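Local coordinates for YaeO (Vibrio cholerae serotype O1, PDB 6JIE), which probably inhibits Rho-dependent transcription termination by dissociating the Rho hexamer, binds magnesium ions, and structurally resembles the RNA chaperone Hfq, at residues Thr60-Met66 against Val77-Lys81; Phe16-Lys21 against Leu69-Phe75; Tyr30-Asp36 against Ile47-Gly51. All coordinates share one frame; numbering follows the deposited sequence.

Interaction 1. Residues Thr60-Met66 against Val77-Lys81. With MG (magnesium ion), chain C.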
loop_
_atom_site.group_PDB
_atom_site.type_symbol
_atom_site.label_atom_id
_atom_site.label_comp_id
_atom_site.label_asym_id
_atom_site.label_seq_id
_atom_site.Cartn_x
_atom_site.Cartn_y
_atom_site.Cartn_z
ATOM N N THR A 60 -5.099 -15.403 -11.706
ATOM C CA THR A 60 -3.673 -15.682 -11.649
ATOM C C THR A 60 -3.169 -16.299 -12.946
ATOM O O THR A 60 -2.023 -16.035 -13.329
ATOM C CB THR A 60 -3.343 -16.571 -10.447
ATOM O OG1 THR A 60 -3.972 -17.850 -10.577
ATOM C CG2 THR A 60 -3.780 -15.890 -9.144
ATOM N N ASP A 61 -4.008 -17.091 -13.648
ATOM C CA ASP A 61 -3.616 -17.632 -14.950
ATOM C C ASP A 61 -3.389 -16.543 -15.984
ATOM O O ASP A 61 -2.799 -16.817 -17.035
ATOM C CB ASP A 61 -4.675 -18.588 -15.521
ATOM C CG ASP A 61 -4.801 -19.877 -14.740
ATOM O OD1 ASP A 61 -5.920 -20.444 -14.733
ATOM O OD2 ASP A 61 -3.802 -20.323 -14.137
ATOM N N GLN A 62 -3.886 -15.334 -15.742
ATOM C CA GLN A 62 -3.742 -14.233 -16.681
ATOM C C GLN A 62 -2.646 -13.260 -16.279
ATOM O O GLN A 62 -2.485 -12.227 -16.929
ATOM C CB GLN A 62 -5.072 -13.500 -16.835
ATOM C CG GLN A 62 -6.130 -14.362 -17.492
ATOM C CD GLN A 62 -5.718 -14.776 -18.890
ATOM O OE1 GLN A 62 -5.095 -14.002 -19.618
ATOM N NE2 GLN A 62 -6.038 -16.008 -19.262
ATOM N N LEU A 63 -1.879 -13.563 -15.236
ATOM C CA LEU A 63 -0.807 -12.661 -14.827
ATOM C C LEU A 63 0.400 -12.840 -15.736
ATOM O O LEU A 63 0.808 -13.970 -16.028
ATOM C CB LEU A 63 -0.402 -12.915 -13.381
ATOM C CG LEU A 63 -1.433 -12.492 -12.348
ATOM C CD1 LEU A 63 -1.042 -13.100 -11.023
ATOM C CD2 LEU A 63 -1.470 -10.982 -12.270
ATOM N N SER A 64 0.967 -11.724 -16.186
ATOM C CA SER A 64 2.242 -11.731 -16.891
ATOM C C SER A 64 3.413 -11.433 -15.966
ATOM O O SER A 64 4.466 -12.066 -16.080
ATOM C CB SER A 64 2.232 -10.716 -18.037
ATOM O OG SER A 64 3.470 -10.729 -18.733
ATOM N N SER A 65 3.254 -10.489 -15.044
ATOM C CA SER A 65 4.340 -10.169 -14.127
ATOM C C SER A 65 3.766 -9.530 -12.873
ATOM O O SER A 65 2.661 -8.976 -12.879
ATOM C CB SER A 65 5.373 -9.238 -14.778
ATOM O OG SER A 65 4.797 -7.989 -15.142
ATOM N N MET A 66 4.524 -9.649 -11.784
ATOM C CA MET A 66 4.234 -8.966 -10.527
ATOM C C MET A 66 5.491 -8.220 -10.106
ATOM O O MET A 66 6.571 -8.817 -10.030
ATOM C CB MET A 66 3.810 -9.952 -9.423
ATOM C CG MET A 66 3.739 -9.323 -8.038
ATOM S SD MET A 66 3.006 -10.469 -6.848
ATOM C CE MET A 66 4.320 -11.687 -6.767
ATOM N N VAL A 77 10.938 -7.932 -9.641
ATOM C CA VAL A 77 9.990 -8.277 -10.699
ATOM C C VAL A 77 9.971 -9.789 -10.882
ATOM O O VAL A 77 11.025 -10.415 -11.065
ATOM C CB VAL A 77 10.333 -7.582 -12.028
ATOM C CG1 VAL A 77 9.277 -7.921 -13.072
ATOM C CG2 VAL A 77 10.415 -6.084 -11.835
ATOM N N ILE A 78 8.773 -10.363 -10.816
ATOM C CA ILE A 78 8.516 -11.776 -11.059
ATOM C C ILE A 78 7.802 -11.873 -12.394
ATOM O O ILE A 78 6.796 -11.188 -12.613
ATOM C CB ILE A 78 7.654 -12.399 -9.944
ATOM C CG1 ILE A 78 8.397 -12.388 -8.600
ATOM C CG2 ILE A 78 7.213 -13.799 -10.319
ATOM C CD1 ILE A 78 9.635 -13.241 -8.571
ATOM N N HIS A 79 8.322 -12.702 -13.289
ATOM C CA HIS A 79 7.690 -12.955 -14.576
ATOM C C HIS A 79 7.103 -14.358 -14.568
ATOM O O HIS A 79 7.803 -15.327 -14.258
ATOM C CB HIS A 79 8.688 -12.786 -15.724
ATOM C CG HIS A 79 9.168 -11.377 -15.900
ATOM N ND1 HIS A 79 8.445 -10.425 -16.590
ATOM C CD2 HIS A 79 10.296 -10.757 -15.475
ATOM C CE1 HIS A 79 9.105 -9.281 -16.577
ATOM N NE2 HIS A 79 10.231 -9.456 -15.910
ATOM N N PHE A 80 5.827 -14.466 -14.920
ATOM C CA PHE A 80 5.125 -15.742 -14.899
ATOM C C PHE A 80 5.108 -16.391 -16.276
ATOM O O PHE A 80 5.093 -15.710 -17.304
ATOM C CB PHE A 80 3.686 -15.562 -14.410
ATOM C CG PHE A 80 3.583 -14.953 -13.049
ATOM C CD1 PHE A 80 3.804 -15.717 -11.917
ATOM C CD2 PHE A 80 3.264 -13.613 -12.898
ATOM C CE1 PHE A 80 3.711 -15.160 -10.664
ATOM C CE2 PHE A 80 3.165 -13.054 -11.641
ATOM C CZ PHE A 80 3.392 -13.836 -10.523
ATOM N N LYS A 81 5.115 -17.727 -16.269
ATOM C CA LYS A 81 4.814 -18.588 -17.421
ATOM C C LYS A 81 5.024 -17.960 -18.800
ATOM O O LYS A 81 4.269 -18.224 -19.737
ATOM C CB LYS A 81 3.367 -19.093 -17.310
ATOM C CG LYS A 81 2.300 -17.995 -17.252
ATOM C CD LYS A 81 1.021 -18.488 -16.576
ATOM C CE LYS A 81 0.895 -17.979 -15.138
ATOM N NZ LYS A 81 0.333 -16.588 -15.041
HETATM MG MG MG C . -7.639 -20.190 -16.108
HETATM O O HOH W 1 6.516 -10.560 -18.192
HETATM O O HOH W 2 -8.346 -18.347 -14.995
HETATM O O HOH W 3 -7.116 -19.101 -17.846
#

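Interaction 2. Residues Phe16-Lys21 against Leu69-Phe75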
loop_
_atom_site.group_PDB
_atom_site.type_symbol
_atom_site.label_atom_id
_atom_site.label_comp_id
_atom_site.label_asym_id
_atom_site.label_seq_id
_atom_site.Cartn_x
_atom_site.Cartn_y
_atom_site.Cartn_z
ATOM N N PHE A 16 1.973 -10.889 3.314
ATOM C CA PHE A 16 2.553 -9.671 3.865
ATOM C C PHE A 16 1.855 -8.400 3.380
ATOM O O PHE A 16 2.324 -7.301 3.681
ATOM C CB PHE A 16 4.043 -9.610 3.510
ATOM C CG PHE A 16 4.856 -10.763 4.081
ATOM C CD1 PHE A 16 4.730 -11.123 5.412
ATOM C CD2 PHE A 16 5.729 -11.477 3.283
ATOM C CE1 PHE A 16 5.484 -12.172 5.958
ATOM C CE2 PHE A 16 6.483 -12.538 3.824
ATOM C CZ PHE A 16 6.342 -12.879 5.157
ATOM N N HIS A 17 0.760 -8.520 2.633
ATOM C CA HIS A 17 0.041 -7.373 2.063
ATOM C C HIS A 17 0.995 -6.410 1.367
ATOM O O HIS A 17 1.048 -5.214 1.661
ATOM C CB HIS A 17 -0.779 -6.649 3.129
ATOM C CG HIS A 17 -1.892 -7.485 3.671
ATOM N ND1 HIS A 17 -2.754 -8.179 2.851
ATOM C CD2 HIS A 17 -2.269 -7.767 4.939
ATOM C CE1 HIS A 17 -3.632 -8.831 3.590
ATOM N NE2 HIS A 17 -3.361 -8.598 4.861
ATOM N N LEU A 18 1.736 -6.953 0.435
ATOM C CA LEU A 18 2.758 -6.149 -0.213
ATOM C C LEU A 18 2.140 -5.240 -1.268
ATOM O O LEU A 18 1.236 -5.662 -1.988
ATOM C CB LEU A 18 3.794 -7.045 -0.876
ATOM C CG LEU A 18 4.654 -7.896 0.058
ATOM C CD1 LEU A 18 5.719 -8.624 -0.756
ATOM C CD2 LEU A 18 5.299 -7.030 1.130
ATOM N N PRO A 19 2.646 -4.011 -1.413
ATOM C CA PRO A 19 2.257 -3.184 -2.559
ATOM C C PRO A 19 2.890 -3.735 -3.826
ATOM O O PRO A 19 4.104 -3.946 -3.876
ATOM C CB PRO A 19 2.816 -1.804 -2.207
ATOM C CG PRO A 19 4.001 -2.100 -1.325
ATOM C CD PRO A 19 3.606 -3.329 -0.532
ATOM N N VAL A 20 2.062 -3.976 -4.850
ATOM C CA VAL A 20 2.537 -4.601 -6.081
ATOM C C VAL A 20 1.895 -3.961 -7.299
ATOM O O VAL A 20 0.791 -3.418 -7.239
ATOM C CB VAL A 20 2.277 -6.122 -6.130
ATOM C CG1 VAL A 20 3.101 -6.837 -5.044
ATOM C CG2 VAL A 20 0.809 -6.442 -5.979
ATOM N N LYS A 21 2.624 -4.039 -8.408
ATOM C CA LYS A 21 2.145 -3.706 -9.741
ATOM C C LYS A 21 1.971 -5.014 -10.500
ATOM O O LYS A 21 2.938 -5.771 -10.681
ATOM C CB LYS A 21 3.130 -2.780 -10.456
ATOM C CG LYS A 21 2.841 -2.578 -11.947
ATOM C CD LYS A 21 4.014 -1.839 -12.590
ATOM C CE LYS A 21 3.988 -1.887 -14.103
ATOM N NZ LYS A 21 5.303 -1.425 -14.663
ATOM N N LEU A 69 6.366 -2.798 -5.304
ATOM C CA LEU A 69 6.365 -1.345 -5.187
ATOM C C LEU A 69 6.971 -0.868 -3.869
ATOM O O LEU A 69 6.874 0.319 -3.540
ATOM C CB LEU A 69 4.945 -0.786 -5.342
ATOM C CG LEU A 69 4.294 -1.081 -6.693
ATOM C CD1 LEU A 69 2.877 -0.532 -6.744
ATOM C CD2 LEU A 69 5.145 -0.528 -7.839
ATOM N N SER A 70 7.590 -1.759 -3.112
ATOM C CA SER A 70 8.322 -1.364 -1.920
ATOM C C SER A 70 9.611 -2.159 -1.850
ATOM O O SER A 70 9.780 -3.176 -2.532
ATOM C CB SER A 70 7.510 -1.603 -0.640
ATOM O OG SER A 70 7.205 -2.985 -0.525
ATOM N N GLU A 71 10.511 -1.690 -0.991
ATOM C CA GLU A 71 11.738 -2.414 -0.710
ATOM C C GLU A 71 11.419 -3.568 0.229
ATOM O O GLU A 71 10.929 -3.354 1.344
ATOM C CB GLU A 71 12.780 -1.485 -0.093
ATOM C CG GLU A 71 14.137 -2.124 0.143
ATOM C CD GLU A 71 14.802 -1.596 1.395
ATOM O OE1 GLU A 71 14.976 -2.380 2.350
ATOM O OE2 GLU A 71 15.137 -0.394 1.430
ATOM N N GLN A 72 11.683 -4.783 -0.226
ATOM C CA GLN A 72 11.570 -5.967 0.610
ATOM C C GLN A 72 12.464 -7.048 0.021
ATOM O O GLN A 72 12.871 -6.951 -1.143
ATOM C CB GLN A 72 10.108 -6.438 0.729
ATOM C CG GLN A 72 9.224 -6.167 -0.470
ATOM C CD GLN A 72 9.295 -7.278 -1.494
ATOM O OE1 GLN A 72 10.090 -8.208 -1.364
ATOM N NE2 GLN A 72 8.465 -7.185 -2.517
ATOM N N PRO A 73 12.838 -8.054 0.810
ATOM C CA PRO A 73 13.850 -9.014 0.356
ATOM C C PRO A 73 13.321 -10.126 -0.532
ATOM O O PRO A 73 14.099 -11.009 -0.906
ATOM C CB PRO A 73 14.371 -9.589 1.678
ATOM C CG PRO A 73 13.165 -9.581 2.541
ATOM C CD PRO A 73 12.482 -8.278 2.226
ATOM N N HIS A 74 12.040 -10.119 -0.888
ATOM C CA HIS A 74 11.451 -11.300 -1.502
ATOM C C HIS A 74 11.519 -11.262 -3.021
ATOM O O HIS A 74 11.903 -12.257 -3.641
ATOM C CB HIS A 74 10.014 -11.463 -1.024
ATOM C CG HIS A 74 9.898 -11.445 0.464
ATOM N ND1 HIS A 74 10.363 -12.476 1.247
ATOM C CD2 HIS A 74 9.434 -10.500 1.314
ATOM C CE1 HIS A 74 10.164 -12.182 2.520
ATOM N NE2 HIS A 74 9.606 -10.988 2.588
ATOM N N PHE A 75 11.159 -10.134 -3.631
ATOM C CA PHE A 75 11.228 -10.029 -5.081
ATOM C C PHE A 75 11.278 -8.566 -5.494
ATOM O O PHE A 75 10.856 -7.667 -4.757
ATOM C CB PHE A 75 10.043 -10.736 -5.769
ATOM C CG PHE A 75 8.691 -10.241 -5.330
ATOM C CD1 PHE A 75 8.085 -9.169 -5.976
ATOM C CD2 PHE A 75 8.011 -10.867 -4.295
ATOM C CE1 PHE A 75 6.836 -8.725 -5.581
ATOM C CE2 PHE A 75 6.769 -10.431 -3.893
ATOM C CZ PHE A 75 6.172 -9.356 -4.544
HETATM O O HOH W 4 6.478 -4.776 -2.507
#

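Interaction 3. Residues Tyr30-Asp36 against Ile47-Gly51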
loop_
_atom_site.group_PDB
_atom_site.type_symbol
_atom_site.label_atom_id
_atom_site.label_comp_id
_atom_site.label_asym_id
_atom_site.label_seq_id
_atom_site.Cartn_x
_atom_site.Cartn_y
_atom_site.Cartn_z
ATOM N N TYR A 30 -2.177 -2.992 -13.274
ATOM C CA TYR A 30 -2.904 -2.634 -12.063
ATOM C C TYR A 30 -1.908 -2.426 -10.937
ATOM O O TYR A 30 -0.947 -3.188 -10.822
ATOM C CB TYR A 30 -3.881 -3.727 -11.635
ATOM C CG TYR A 30 -4.963 -4.093 -12.628
ATOM C CD1 TYR A 30 -6.251 -3.605 -12.481
ATOM C CD2 TYR A 30 -4.698 -4.958 -13.692
ATOM C CE1 TYR A 30 -7.262 -3.959 -13.365
ATOM C CE2 TYR A 30 -5.705 -5.312 -14.592
ATOM C CZ TYR A 30 -6.979 -4.810 -14.416
ATOM O OH TYR A 30 -7.989 -5.150 -15.282
ATOM N N TYR A 31 -2.154 -1.423 -10.087
ATOM C CA TYR A 31 -1.331 -1.156 -8.909
ATOM C C TYR A 31 -2.184 -1.273 -7.649
ATOM O O TYR A 31 -3.316 -0.792 -7.620
ATOM C CB TYR A 31 -0.721 0.270 -8.957
ATOM C CG TYR A 31 0.264 0.587 -10.079
ATOM C CD1 TYR A 31 -0.175 0.914 -11.355
ATOM C CD2 TYR A 31 1.633 0.601 -9.844
ATOM C CE1 TYR A 31 0.732 1.218 -12.371
ATOM C CE2 TYR A 31 2.540 0.898 -10.850
ATOM C CZ TYR A 31 2.088 1.206 -12.105
ATOM O OH TYR A 31 2.998 1.505 -13.093
ATOM N N GLY A 32 -1.649 -1.865 -6.585
ATOM C CA GLY A 32 -2.357 -1.791 -5.318
ATOM C C GLY A 32 -1.690 -2.657 -4.272
ATOM O O GLY A 32 -0.512 -2.986 -4.390
ATOM N N VAL A 33 -2.473 -3.031 -3.265
ATOM C CA VAL A 33 -2.009 -3.864 -2.168
ATOM C C VAL A 33 -2.538 -5.276 -2.374
ATOM O O VAL A 33 -3.747 -5.477 -2.570
ATOM C CB VAL A 33 -2.458 -3.291 -0.815
ATOM C CG1 VAL A 33 -2.004 -4.206 0.338
ATOM C CG2 VAL A 33 -1.919 -1.869 -0.661
ATOM N N ALA A 34 -1.634 -6.251 -2.350
ATOM C CA ALA A 34 -2.022 -7.652 -2.481
ATOM C C ALA A 34 -2.803 -8.085 -1.249
ATOM O O ALA A 34 -2.256 -8.114 -0.144
ATOM C CB ALA A 34 -0.783 -8.525 -2.652
ATOM N N ALA A 35 -4.076 -8.423 -1.434
ATOM C CA ALA A 35 -4.980 -8.655 -0.317
ATOM C C ALA A 35 -5.130 -10.129 0.027
ATOM O O ALA A 35 -4.952 -10.519 1.187
ATOM C CB ALA A 35 -6.351 -8.047 -0.626
ATOM N N ASP A 36 -5.465 -10.957 -0.956
ATOM C CA ASP A 36 -5.768 -12.349 -0.673
ATOM C C ASP A 36 -5.830 -13.094 -1.996
ATOM O O ASP A 36 -5.905 -12.490 -3.073
ATOM C CB ASP A 36 -7.089 -12.488 0.095
ATOM C CG ASP A 36 -7.199 -13.805 0.853
ATOM O OD1 ASP A 36 -6.286 -14.655 0.752
ATOM O OD2 ASP A 36 -8.209 -13.990 1.559
ATOM N N ILE A 47 -6.003 -13.348 -7.549
ATOM C CA ILE A 47 -5.472 -12.514 -6.477
ATOM C C ILE A 47 -6.409 -11.325 -6.310
ATOM O O ILE A 47 -6.829 -10.714 -7.297
ATOM C CB ILE A 47 -4.034 -12.061 -6.774
ATOM C CG1 ILE A 47 -3.575 -11.040 -5.711
ATOM C CG2 ILE A 47 -3.940 -11.494 -8.165
ATOM C CD1 ILE A 47 -2.146 -10.590 -5.871
ATOM N N ALA A 48 -6.771 -11.021 -5.066
ATOM C CA ALA A 48 -7.546 -9.827 -4.771
ATOM C C ALA A 48 -6.565 -8.681 -4.580
ATOM O O ALA A 48 -5.703 -8.748 -3.704
ATOM C CB ALA A 48 -8.404 -10.015 -3.521
ATOM N N LEU A 49 -6.673 -7.663 -5.422
ATOM C CA LEU A 49 -5.749 -6.536 -5.414
ATOM C C LEU A 49 -6.540 -5.294 -5.039
ATOM O O LEU A 49 -7.443 -4.888 -5.774
ATOM C CB LEU A 49 -5.070 -6.360 -6.773
ATOM C CG LEU A 49 -4.032 -5.239 -6.843
ATOM C CD1 LEU A 49 -2.790 -5.640 -6.073
ATOM C CD2 LEU A 49 -3.691 -4.946 -8.289
ATOM N N ARG A 50 -6.201 -4.691 -3.905
ATOM C CA ARG A 50 -6.895 -3.486 -3.448
ATOM C C ARG A 50 -6.217 -2.283 -4.082
ATOM O O ARG A 50 -5.126 -1.882 -3.676
ATOM C CB ARG A 50 -6.888 -3.401 -1.926
ATOM C CG ARG A 50 -7.580 -4.555 -1.246
ATOM C CD ARG A 50 -8.064 -4.184 0.151
ATOM N NE ARG A 50 -8.322 -5.376 0.953
ATOM C CZ ARG A 50 -9.419 -6.116 0.863
ATOM N NH1 ARG A 50 -10.377 -5.788 0.005
ATOM N NH2 ARG A 50 -9.554 -7.188 1.632
ATOM N N GLY A 51 -6.855 -1.709 -5.096
ATOM C CA GLY A 51 -6.336 -0.536 -5.757
ATOM C C GLY A 51 -6.773 0.753 -5.090
ATOM O O GLY A 51 -7.404 0.768 -4.029
#

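Interaction 1. Residues Thr60-Met66 against Val77-Lys81
Phe-80 and Lys-81, at the C terminus, lie against the start of strand 63-68, where strand 77-79 completes an antiparallel beta hairpin at the edge of a four-stranded sheet. Met-66 and Ile-78 form a hydrogen-bonded pair, the bond from Ile-78 N to Met-66 O (2.8 Å) nearly straight and the return bond from Met-66 N to Ile-78 O more bent. The next pair, Ser-65 with His-79, is non-hydrogen-bonded. On its other flank strand 63-68 carries a classic beta bulge, Ser-64 and Ser-65 both facing Thr-23 of strand 19-24.

The Phe-80 side chain can be followed from CB to its tip. Phe-80 N donates to Ser-64 O at 3.0 Å, and CB rests 3.7 Å from Leu-63 O. Its CG lies anti to the carbonyl carbon (chi1 -58°), which carries the ring back toward strand 63-68. CD2 then meets Ser-64 O and, at 3.8 Å, Leu-63 CB; CE2 comes close to Met-66 N, and CZ, the farthest atom, reaches Met-66 CB at 4.1 Å. Ile-78 CG2 sits over one face of the ring, displaced toward its rim. Ile-10 of helix 9-15 packs on Leu-63, Met-66 and Phe-80, so that the helix covers the side of the hairpin carrying these side chains.

Lys-81 bends at chi3 and chi4, bringing its ammonium group to the junction of the 3-10 segment 60-62 and the strand. NZ donates hydrogen bonds to Leu-63 O (2.8 Å) and Thr-60 O (3.0 Å), in the plane of each carbonyl and, at Leu-63, on a lone pair. Thr-60 O is gripped twice, since Leu-63 N also donates to it. Asp-61 points its carboxylate outward to a magnesium ion that also binds two waters; the metal bond runs from OD1 at 2.2 Å.

Interaction 2. Residues Phe16-Lys21 against Leu69-Phe75
Leu-69 and Pro-19 meet through their backbones, Leu-69 N donating to Pro-19 O at 2.9 Å. The hydrogen bond is close to straight, although the donor stands 40° above the carbonyl plane. Residues 69-75 have no regular secondary structure and curl past the start of strand 19-24; the CA atoms of Val-20 and Leu-69 lie nearest across the segments, 5.1 Å apart. Pro-19 O has a second donor in a water, which also bonds to Ser-70 OG and accepts from Gln-72 NE2, tying loop to strand. Ser-70 OG lies 3.4 Å from Pro-19 CG. Leu-69 CB meets Pro-19 CB at 3.9 Å, while its CD1 lies by Val-20 O and CD2 by Lys-21 CB.

This loop packs where helix 9-15 ends in a Schellman motif, with C-prime residue His-17, and the chain passes into the first strand of the four-stranded sheet. Leu-18 CD1 touches both Gln-72 NE2, at 3.6 Å, and Phe-75 CE2, at 3.8 Å. Val-20 CG1 approaches the edge of the same Phe-75 ring. Gln-72 bends at chi2 (87°), setting NE2 over the centre of one face of that ring, while OE1 accepts from both His-74 N and Phe-75 N, which fixes the amide's rotation. The planes of the Phe-16 and His-74 rings are inclined by 20°, but the offset is too large for much overlap. Leu-69 and Ser-70 also touch Leu-15 and Glu-11 of the second subunit.

Interaction 3. Residues Tyr30-Asp36 against Ile47-Gly51
Leu-49 and Arg-50 reach segment 30-36 by different torsions. With CG opposite the backbone N (chi1 -177°), Leu-49 sets CD2 against Tyr-30 CB at 3.6 Å and CD1 beside Val-33 O. Arg-50 instead turns CG anti to its carbonyl carbon (chi1 -61°) and runs extended to NE, which lays its guanidinium across the Ala-35 methyl, with Ala-35 CB 3.7 Å from NE over one face.

The backbones form the antiparallel hairpin of strands 33-39 and 45-50. Val-33 and Arg-50 exchange two 2.9 Å hydrogen bonds, Val-33 N to Arg-50 O and Arg-50 N to Val-33 O, and Ala-35 N donates to Ala-48 O at 2.8 Å. Ala-35 and Asp-36 both face Ala-48 in a classic beta bulge. At Gly-32 the chain turns the corner from one sheet to the other, bringing its CA to 3.2 Å from Arg-50 O. On the face that carries Ala-34 and Leu-49, Ala-34 CB meets Ile-47 CD1 at 4.1 Å.

Arg-50 NE also donates to the OH of the second subunit's Tyr-7, which also packs on Val-33 and Ala-35. An apolar methyl beneath the guanidinium and a bond from its nitrogen thus hold the arginine at the dimer contact.

How the interactions relate
From the N terminus, helix 9-15 leads into segment 16-21, the first half of interaction 2. The chain then passes the corner at residue 32 and closes the short hairpin loop of interaction 3, which lies wholly inside the larger loop that interaction 2 closes at 69-75. Interaction 1 opens after interaction 3 has closed and crosses interaction 2, because 69-75 falls between its two segments while 16-21 precedes both. Interactions 1 and 2 share the four-stranded sheet and touch where Met-66 packs on Val-20 and Phe-75. Interaction 3 belongs mainly to the three-stranded sheet and is joined to interaction 2 through backbone hydrogen bonds of Val-20 with Gly-32 and Leu-18 with Ala-34.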